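Side-chain contacts in ABC-type phosphate transport system, periplasmic component (Lactobacillus brevis, PDB 4ECF), which probably binds phosphate outside the membrane and delivers it to an ABC importer of the PstSACB type: residues E23-T26 with G31-I34; Q47-A52 with K66-R71; T110-V115 with G168-V173. All blocks are in the same frame, centred on the assembly; numbering follows the deposited sequence. Where two conformers were deposited one is given.

Overall arrangement
The three contacts follow one another along the chain, none nested in or crossing another. Interaction 1 closes a tight turn, with four residues between its segments, and ties the last turns of helix 15-28 to the start of strand 32-39. That strand leads into helix 41-50. Interaction 2 closes a loop of 13 residues, joining the last turn of this helix to the loop ahead of strand 73-87; the centres of interactions 1 and 2 are about 26 Å apart. Interaction 3 spans 52 residues and fastens the 110-115 turn to the start of strand 169-174. It lies across the chain's centre from the other two, although interactions 1 and 3 reach the same large mixed sheet.

Interaction 1 of 3, residues E23-T26 with G31-I34; sequences EQYT and GTFI
Thr26 lays its methyl group over the backbone and hydroxyl of Thr32, with CG2 of Thr26 3.3 Å from O of Thr32. The same methyl lies 3.5 Å from OG1 of Thr32, so one carbon spans the carbonyl and the side chain of a single strand residue. Its placement follows from the first torsion: Thr26 CG2 stands anti to the carbonyl carbon, while OG1 (chi1 60°) is turned back along the helix, where its one proton can go to the carbonyl of Glu23 or of Gly22, both weak bonds. Roughly at right angles to these contacts, Thr26 CG2 also meets Ile34, 3.8 Å from its CG1. Tyr25 adds an apolar contact, its CD1 3.9 Å from CD1 of Ile34, the two side chains crossing at about a right angle. Thr32 OG1 approaches the edge of that ring near its plane, 3.9 Å from Tyr25 CD1, and is hydrogen-bonded to the carbonyl of His29 in the intervening turn.

The contact belongs to a beta-alpha-beta unit in which helix 15-28 crosses over between the parallel strands 4-10 and 32-39; the alternation along the second strand, with Thr32 and Ile34 directed to the helix and Phe33 away, is the geometric sign of a helix packed on one face of a sheet. Helix 218-228 borders the same layer through Phe223, which touches Ile34, and Tyr226, whose ring meets Tyr25 edge-to-face. A water lies 2.8 Å from O of Thr26, to which it can donate, and accepts from N of Thr32 at 3.1 Å.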
loop_
_atom_site.group_PDB
_atom_site.type_symbol
_atom_site.label_atom_id
_atom_site.label_comp_id
_atom_site.label_asym_id
_atom_site.label_seq_id
_atom_site.Cartn_x
_atom_site.Cartn_y
_atom_site.Cartn_z
ATOM N N GLU A 23 8.587 4.459 16.681
ATOM C CA GLU A 23 8.373 5.058 18.004
ATOM C C GLU A 23 8.532 4.007 19.094
ATOM O O GLU A 23 9.068 4.269 20.172
ATOM C CB GLU A 23 6.971 5.716 18.100
ATOM C CG GLU A 23 6.784 6.548 19.380
ATOM C CD GLU A 23 6.454 5.718 20.631
ATOM O OE1 GLU A 23 5.796 4.658 20.477
ATOM O OE2 GLU A 23 6.859 6.108 21.773
ATOM N N GLN A 24 8.066 2.803 18.818
ATOM C CA GLN A 24 8.235 1.744 19.780
ATOM C C GLN A 24 9.725 1.427 19.991
ATOM O O GLN A 24 10.174 1.326 21.121
ATOM C CB GLN A 24 7.418 0.524 19.374
ATOM C CG GLN A 24 7.316 -0.502 20.494
ATOM C CD GLN A 24 6.322 -1.579 20.190
ATOM O OE1 GLN A 24 6.707 -2.722 19.894
ATOM N NE2 GLN A 24 5.046 -1.233 20.257
ATOM N N TYR A 25 10.475 1.315 18.897
ATOM C CA TYR A 25 11.904 1.044 18.968
ATOM C C TYR A 25 12.624 2.131 19.776
ATOM O O TYR A 25 13.389 1.852 20.688
ATOM C CB TYR A 25 12.497 0.989 17.549
ATOM C CG TYR A 25 13.941 0.555 17.595
ATOM C CD1 TYR A 25 14.970 1.455 17.858
ATOM C CD2 TYR A 25 14.280 -0.773 17.491
ATOM C CE1 TYR A 25 16.290 1.039 17.963
ATOM C CE2 TYR A 25 15.595 -1.181 17.585
ATOM C CZ TYR A 25 16.595 -0.280 17.834
ATOM O OH TYR A 25 17.931 -0.699 17.956
ATOM N N THR A 26 12.343 3.392 19.463
ATOM C CA THR A 26 13.083 4.482 20.120
ATOM C C THR A 26 12.756 4.602 21.615
ATOM O O THR A 26 13.611 4.996 22.427
ATOM C CB THR A 26 12.946 5.846 19.434
ATOM O OG1 THR A 26 11.604 6.288 19.392
ATOM C CG2 THR A 26 13.576 5.819 18.002
ATOM N N GLY A 31 18.581 6.898 23.302
ATOM C CA GLY A 31 19.558 7.625 22.491
ATOM C C GLY A 31 19.399 7.355 21.001
ATOM O O GLY A 31 20.348 7.499 20.239
ATOM N N THR A 32 18.223 6.877 20.605
ATOM C CA THR A 32 17.951 6.591 19.211
ATOM C C THR A 32 16.814 7.464 18.664
ATOM O O THR A 32 15.895 7.796 19.356
ATOM C CB THR A 32 17.676 5.102 18.937
ATOM O OG1 THR A 32 16.458 4.689 19.569
ATOM C CG2 THR A 32 18.869 4.234 19.335
ATOM N N PHE A 33 16.880 7.752 17.365
ATOM C CA PHE A 33 15.931 8.619 16.684
ATOM C C PHE A 33 15.656 8.052 15.310
ATOM O O PHE A 33 16.589 7.745 14.575
ATOM C CB PHE A 33 16.518 10.028 16.518
ATOM C CG PHE A 33 16.862 10.679 17.819
ATOM C CD1 PHE A 33 18.100 10.432 18.410
ATOM C CD2 PHE A 33 15.935 11.471 18.488
ATOM C CE1 PHE A 33 18.428 10.996 19.648
ATOM C CE2 PHE A 33 16.261 12.045 19.722
ATOM C CZ PHE A 33 17.503 11.801 20.293
ATOM N N ILE A 34 14.377 7.880 14.972
ATOM C CA ILE A 34 13.995 7.345 13.680
ATOM C C ILE A 34 12.976 8.296 13.083
ATOM O O ILE A 34 11.849 8.414 13.578
ATOM C CB ILE A 34 13.419 5.904 13.795
ATOM C CG1 ILE A 34 14.489 4.988 14.449
ATOM C CG2 ILE A 34 12.951 5.389 12.428
ATOM C CD1 ILE A 34 13.952 3.607 14.758
HETATM O O HOH W 1 15.444 7.083 22.006
#

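Interaction 2 of 3, residues Q47-A52 with K66-R71; sequences QIQEGA and KGINAR. With EDO (1,2-ethanediol), chain E.
Gln49 and Ile68 mark the nearest backbone approach, their CA atoms 6.9 Å apart, a gap that the glutamine side chain spans. On the helix side, Gly51 is the first residue to leave helical backbone angles; its positive phi and the two bonds back into the last turn, Gly51 N to Ile48 O and Ala52 N to Gln47 O, form a Schellman motif. The facing segment is loop, leading into a 3-10 turn at Ala70.

Gln49 reaches this loop with CG anti to its own N (chi1 163°) and the chain extended beyond, which carries the amide to the loop backbone. Both ends of that amide are used. OE1 of Gln49 accepts from the backbone N of Asn69 at 2.7 Å, the donor lying in the carbonyl plane of the side chain. NE2 of Gln49 donates to O of Gly67 at 3.0 Å in a nearly straight bond (175°), and the acceptor lies in the amide plane. Two bonds from opposite ends of one flat group fix its rotation and settle which end is oxygen. Ile68, between the two bonded residues, lies along the amide, its CG2 3.9 Å from Gln49 OE1 and its CD1 4.0 Å from NE2; it also packs on Leu45, Ser46 and Leu73, joining helix, loop and following strand.

A side-chain amide paired with loop N-H and C=O thus joins the Schellman-capped C-terminal end of helix 41-50 to the loop between strands 55-58 and 73-87 of the periplasmic binding protein fold.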
loop_
_atom_site.group_PDB
_atom_site.type_symbol
_atom_site.label_atom_id
_atom_site.label_comp_id
_atom_site.label_asym_id
_atom_site.label_seq_id
_atom_site.Cartn_x
_atom_site.Cartn_y
_atom_site.Cartn_z
ATOM N N GLN A 47 15.065 7.827 -3.661
ATOM C CA GLN A 47 15.917 8.421 -2.617
ATOM C C GLN A 47 16.917 7.396 -2.057
ATOM O O GLN A 47 18.067 7.737 -1.819
ATOM C CB GLN A 47 15.092 9.012 -1.486
ATOM C CG GLN A 47 14.313 10.254 -1.928
ATOM C CD GLN A 47 15.240 11.383 -2.287
ATOM O OE1 GLN A 47 15.900 11.932 -1.413
ATOM N NE2 GLN A 47 15.279 11.740 -3.574
ATOM N N ILE A 48 16.495 6.150 -1.936
ATOM C CA ILE A 48 17.435 5.143 -1.446
ATOM C C ILE A 48 18.518 4.879 -2.499
ATOM O O ILE A 48 19.716 4.747 -2.159
ATOM C CB ILE A 48 16.745 3.873 -0.894
ATOM C CG1 ILE A 48 17.764 2.991 -0.121
ATOM C CG2 ILE A 48 16.104 3.032 -1.988
ATOM C CD1 ILE A 48 18.355 3.683 1.109
ATOM N N GLN A 49 18.137 4.823 -3.776
ATOM C CA GLN A 49 19.145 4.684 -4.850
ATOM C C GLN A 49 20.160 5.806 -4.814
ATOM O O GLN A 49 21.353 5.582 -5.043
ATOM C CB GLN A 49 18.510 4.574 -6.223
ATOM C CG GLN A 49 19.426 4.838 -7.392
ATOM C CD GLN A 49 18.826 4.325 -8.677
ATOM O OE1 GLN A 49 18.853 3.124 -8.899
ATOM N NE2 GLN A 49 18.257 5.212 -9.509
ATOM N N GLU A 50 19.675 7.019 -4.557
ATOM C CA GLU A 50 20.561 8.193 -4.463
ATOM C C GLU A 50 21.458 8.183 -3.226
ATOM O O GLU A 50 22.417 8.958 -3.136
ATOM C CB GLU A 50 19.692 9.464 -4.498
ATOM C CG GLU A 50 20.470 10.738 -4.688
ATOM C CD GLU A 50 19.607 11.977 -4.920
ATOM O OE1 GLU A 50 18.415 11.850 -5.272
ATOM O OE2 GLU A 50 20.145 13.089 -4.751
ATOM N N GLY A 51 21.122 7.356 -2.241
ATOM C CA GLY A 51 21.816 7.310 -0.978
ATOM C C GLY A 51 21.496 8.540 -0.144
ATOM O O GLY A 51 22.290 8.968 0.680
ATOM N N ALA A 52 20.305 9.114 -0.368
ATOM C CA ALA A 52 19.883 10.331 0.302
ATOM C C ALA A 52 19.153 10.086 1.630
ATOM O O ALA A 52 18.934 11.031 2.409
ATOM C CB ALA A 52 19.026 11.169 -0.636
ATOM N N LYS A 66 10.977 1.973 -13.360
ATOM C CA LYS A 66 11.948 2.336 -14.399
ATOM C C LYS A 66 13.014 3.274 -13.841
ATOM O O LYS A 66 12.694 4.229 -13.129
ATOM C CB LYS A 66 11.267 3.011 -15.598
ATOM C CG LYS A 66 10.219 2.156 -16.305
ATOM C CD LYS A 66 10.042 2.564 -17.776
ATOM C CE LYS A 66 8.578 2.715 -18.183
ATOM N NZ LYS A 66 7.697 1.622 -17.684
ATOM N N GLY A 67 14.276 2.974 -14.139
ATOM C CA GLY A 67 15.420 3.807 -13.747
ATOM C C GLY A 67 16.049 3.484 -12.402
ATOM O O GLY A 67 17.014 4.136 -11.981
ATOM N N ILE A 68 15.494 2.496 -11.705
ATOM C CA ILE A 68 16.072 2.030 -10.440
ATOM C C ILE A 68 16.955 0.811 -10.718
ATOM O O ILE A 68 16.489 -0.169 -11.334
ATOM C CB ILE A 68 14.962 1.659 -9.398
ATOM C CG1 ILE A 68 13.999 2.837 -9.143
ATOM C CG2 ILE A 68 15.571 1.080 -8.111
ATOM C CD1 ILE A 68 14.607 4.027 -8.388
ATOM N N ASN A 69 18.215 0.873 -10.298
ATOM C CA ASN A 69 19.122 -0.279 -10.355
ATOM C C ASN A 69 18.959 -1.162 -9.107
ATOM O O ASN A 69 19.548 -0.912 -8.049
ATOM C CB ASN A 69 20.571 0.189 -10.536
ATOM C CG ASN A 69 21.555 -0.960 -10.709
ATOM O OD1 ASN A 69 21.173 -2.128 -10.809
ATOM N ND2 ASN A 69 22.842 -0.625 -10.734
ATOM N N ALA A 70 18.152 -2.215 -9.232
ATOM C CA ALA A 70 17.852 -3.092 -8.092
ATOM C C ALA A 70 19.098 -3.771 -7.498
ATOM O O ALA A 70 19.130 -4.095 -6.296
ATOM C CB ALA A 70 16.823 -4.135 -8.508
ATOM N N ARG A 71 20.140 -3.950 -8.311
ATOM C CA ARG A 71 21.322 -4.699 -7.854
ATOM C C ARG A 71 22.229 -3.939 -6.856
ATOM O O ARG A 71 23.085 -4.552 -6.241
ATOM C CB ARG A 71 22.140 -5.203 -9.049
ATOM C CG ARG A 71 21.447 -6.326 -9.815
ATOM C CD ARG A 71 22.434 -7.386 -10.298
ATOM N NE ARG A 71 23.055 -7.050 -11.584
ATOM C CZ ARG A 71 24.224 -7.530 -12.019
ATOM N NH1 ARG A 71 24.943 -8.368 -11.275
ATOM N NH2 ARG A 71 24.686 -7.158 -13.210
HETATM C C1 EDO E . 15.104 13.958 2.107
HETATM O O1 EDO E . 14.196 14.710 2.918
HETATM C C2 EDO E . 14.636 12.522 2.020
HETATM O O2 EDO E . 14.647 11.991 0.682
#

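Interaction 3 of 3, residues T110-V115 with G168-V173; sequences TNWKEV and GAISYV
Trp112 swings its indole anti to the carbonyl carbon (chi1 -72°) and turns the ring so that its NE1 edge faces Gly168. Ile170 has its CB directed at the indole by the backbone, and with CG1 anti to the backbone N (chi1 -178°) it sends CD1 toward CH2 of Trp112, 3.9 Å away. NE1 of Trp112 donates to O of Gly168 at 2.9 Å with an N-H...O angle of 163°. The oxygen lies in the indole plane, but the N-H arrives from above the carbonyl plane of Gly168, so this bond does not lie on a lone pair. Farther along the ring, CZ2 of Trp112 touches CB of Ile170 at 3.9 Å, again at the edge.

The tryptophan opens a short 3-10 turn that is braced from within. Asn111 OD1 accepts from N of Lys113 at 2.8 Å, an Asx turn, and OE2 of Glu114 takes the backbone N of Thr110 (2.9 Å) and of Asn111 from the same face of its carboxylate. In the periplasmic binding protein fold, the contact anchors this turn, between helix 98-105 and strand 123-127, to the start of strand 169-174. Val87, Val91, Val93, Ile104 and Ile122 also pack on the indole.

Replacing Trp112 by a leucine would probably leave the Gly168 carbonyl without this donor and open a gap beside Ile170. The buried indole N-H finds its acceptor in the Gly168 carbonyl, and the bond adds one directional tie, in the ring plane, to a ring packed by apolar side chains; it would fix the ring's rotation only together with that packing.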
loop_
_atom_site.group_PDB
_atom_site.type_symbol
_atom_site.label_atom_id
_atom_site.label_comp_id
_atom_site.label_asym_id
_atom_site.label_seq_id
_atom_site.Cartn_x
_atom_site.Cartn_y
_atom_site.Cartn_z
ATOM N N THR A 110 -20.101 5.967 -16.115
ATOM C CA THR A 110 -19.876 7.319 -15.561
ATOM C C THR A 110 -20.877 7.740 -14.464
ATOM O O THR A 110 -20.739 8.803 -13.898
ATOM C CB THR A 110 -19.925 8.386 -16.679
ATOM O OG1 THR A 110 -21.198 8.340 -17.305
ATOM C CG2 THR A 110 -18.789 8.151 -17.714
ATOM N N ASN A 111 -21.890 6.920 -14.206
ATOM C CA ASN A 111 -22.889 7.167 -13.177
ATOM C C ASN A 111 -23.090 5.888 -12.333
ATOM O O ASN A 111 -23.178 4.763 -12.857
ATOM C CB ASN A 111 -24.179 7.623 -13.858
ATOM C CG ASN A 111 -25.203 8.131 -12.875
ATOM O OD1 ASN A 111 -25.690 7.371 -12.044
ATOM N ND2 ASN A 111 -25.599 9.426 -13.011
ATOM N N TRP A 112 -23.159 6.032 -11.011
ATOM C CA TRP A 112 -23.341 4.897 -10.139
ATOM C C TRP A 112 -24.632 4.117 -10.379
ATOM O O TRP A 112 -24.722 2.926 -10.083
ATOM C CB TRP A 112 -23.291 5.358 -8.682
ATOM C CG TRP A 112 -21.907 5.733 -8.264
ATOM C CD1 TRP A 112 -21.384 7.001 -8.083
ATOM C CD2 TRP A 112 -20.820 4.814 -8.006
ATOM N NE1 TRP A 112 -20.071 6.942 -7.736
ATOM C CE2 TRP A 112 -19.663 5.645 -7.664
ATOM C CE3 TRP A 112 -20.687 3.446 -8.020
ATOM C CZ2 TRP A 112 -18.436 5.092 -7.374
ATOM C CZ3 TRP A 112 -19.443 2.890 -7.692
ATOM C CH2 TRP A 112 -18.353 3.706 -7.384
ATOM N N LYS A 113 -25.639 4.741 -10.976
ATOM C CA LYS A 113 -26.863 4.016 -11.236
ATOM C C LYS A 113 -26.645 2.835 -12.194
ATOM O O LYS A 113 -27.415 1.885 -12.191
ATOM C CB LYS A 113 -27.928 4.960 -11.829
ATOM C CG LYS A 113 -29.295 4.284 -12.008
ATOM C CD LYS A 113 -30.339 5.255 -12.534
ATOM C CE LYS A 113 -31.693 4.580 -12.744
ATOM N NZ LYS A 113 -32.699 5.523 -13.321
ATOM N N GLU A 114 -25.600 2.922 -13.012
ATOM C CA GLU A 114 -25.272 1.896 -13.983
ATOM C C GLU A 114 -24.827 0.599 -13.304
ATOM O O GLU A 114 -24.825 -0.460 -13.942
ATOM C CB GLU A 114 -24.159 2.375 -14.918
ATOM C CG GLU A 114 -24.567 3.581 -15.760
ATOM C CD GLU A 114 -23.450 4.052 -16.674
ATOM O OE1 GLU A 114 -23.137 3.299 -17.617
ATOM O OE2 GLU A 114 -22.875 5.162 -16.464
ATOM N N VAL A 115 -24.476 0.677 -12.031
ATOM C CA VAL A 115 -24.022 -0.487 -11.303
ATOM C C VAL A 115 -24.910 -0.718 -10.068
ATOM O O VAL A 115 -24.519 -1.384 -9.137
ATOM C CB VAL A 115 -22.526 -0.417 -10.920
ATOM C CG1 VAL A 115 -21.636 -0.437 -12.134
ATOM C CG2 VAL A 115 -22.200 0.815 -10.060
ATOM N N GLY A 168 -19.959 10.941 -4.928
ATOM C CA GLY A 168 -19.686 10.172 -6.134
ATOM C C GLY A 168 -18.287 9.553 -6.214
ATOM O O GLY A 168 -18.006 8.841 -7.156
ATOM N N ALA A 169 -17.421 9.831 -5.235
ATOM C CA ALA A 169 -15.976 9.488 -5.341
ATOM C C ALA A 169 -15.677 7.997 -5.165
ATOM O O ALA A 169 -16.263 7.340 -4.319
ATOM C CB ALA A 169 -15.158 10.291 -4.326
ATOM N N ILE A 170 -14.735 7.530 -5.969
ATOM C CA ILE A 170 -14.068 6.266 -5.763
ATOM C C ILE A 170 -12.549 6.406 -5.886
ATOM O O ILE A 170 -12.050 7.100 -6.724
ATOM C CB ILE A 170 -14.631 5.196 -6.730
ATOM C CG1 ILE A 170 -13.971 3.851 -6.494
ATOM C CG2 ILE A 170 -14.497 5.653 -8.206
ATOM C CD1 ILE A 170 -14.616 2.673 -7.235
ATOM N N SER A 171 -11.833 5.670 -5.041
ATOM C CA SER A 171 -10.368 5.577 -5.103
ATOM C C SER A 171 -9.947 4.223 -4.545
ATOM O O SER A 171 -10.739 3.272 -4.494
ATOM C CB SER A 171 -9.678 6.715 -4.365
ATOM O OG SER A 171 -8.313 6.812 -4.757
ATOM N N TYR A 172 -8.685 4.150 -4.204
ATOM C CA TYR A 172 -8.102 2.912 -3.668
ATOM C C TYR A 172 -7.128 3.278 -2.570
ATOM O O TYR A 172 -6.416 4.275 -2.683
ATOM C CB TYR A 172 -7.442 2.132 -4.807
ATOM C CG TYR A 172 -6.708 2.982 -5.774
ATOM C CD1 TYR A 172 -5.419 3.391 -5.527
ATOM C CD2 TYR A 172 -7.341 3.503 -6.918
ATOM C CE1 TYR A 172 -4.733 4.210 -6.408
ATOM C CE2 TYR A 172 -6.672 4.312 -7.809
ATOM C CZ TYR A 172 -5.348 4.681 -7.550
ATOM O OH TYR A 172 -4.676 5.501 -8.439
ATOM N N VAL A 173 -7.029 2.420 -1.537
ATOM C CA VAL A 173 -6.180 2.676 -0.407
ATOM C C VAL A 173 -5.833 1.383 0.303
ATOM O O VAL A 173 -6.573 0.389 0.244
ATOM C CB VAL A 173 -6.825 3.679 0.590
ATOM C CG1 VAL A 173 -7.902 3.015 1.468
ATOM C CG2 VAL A 173 -5.758 4.463 1.324
#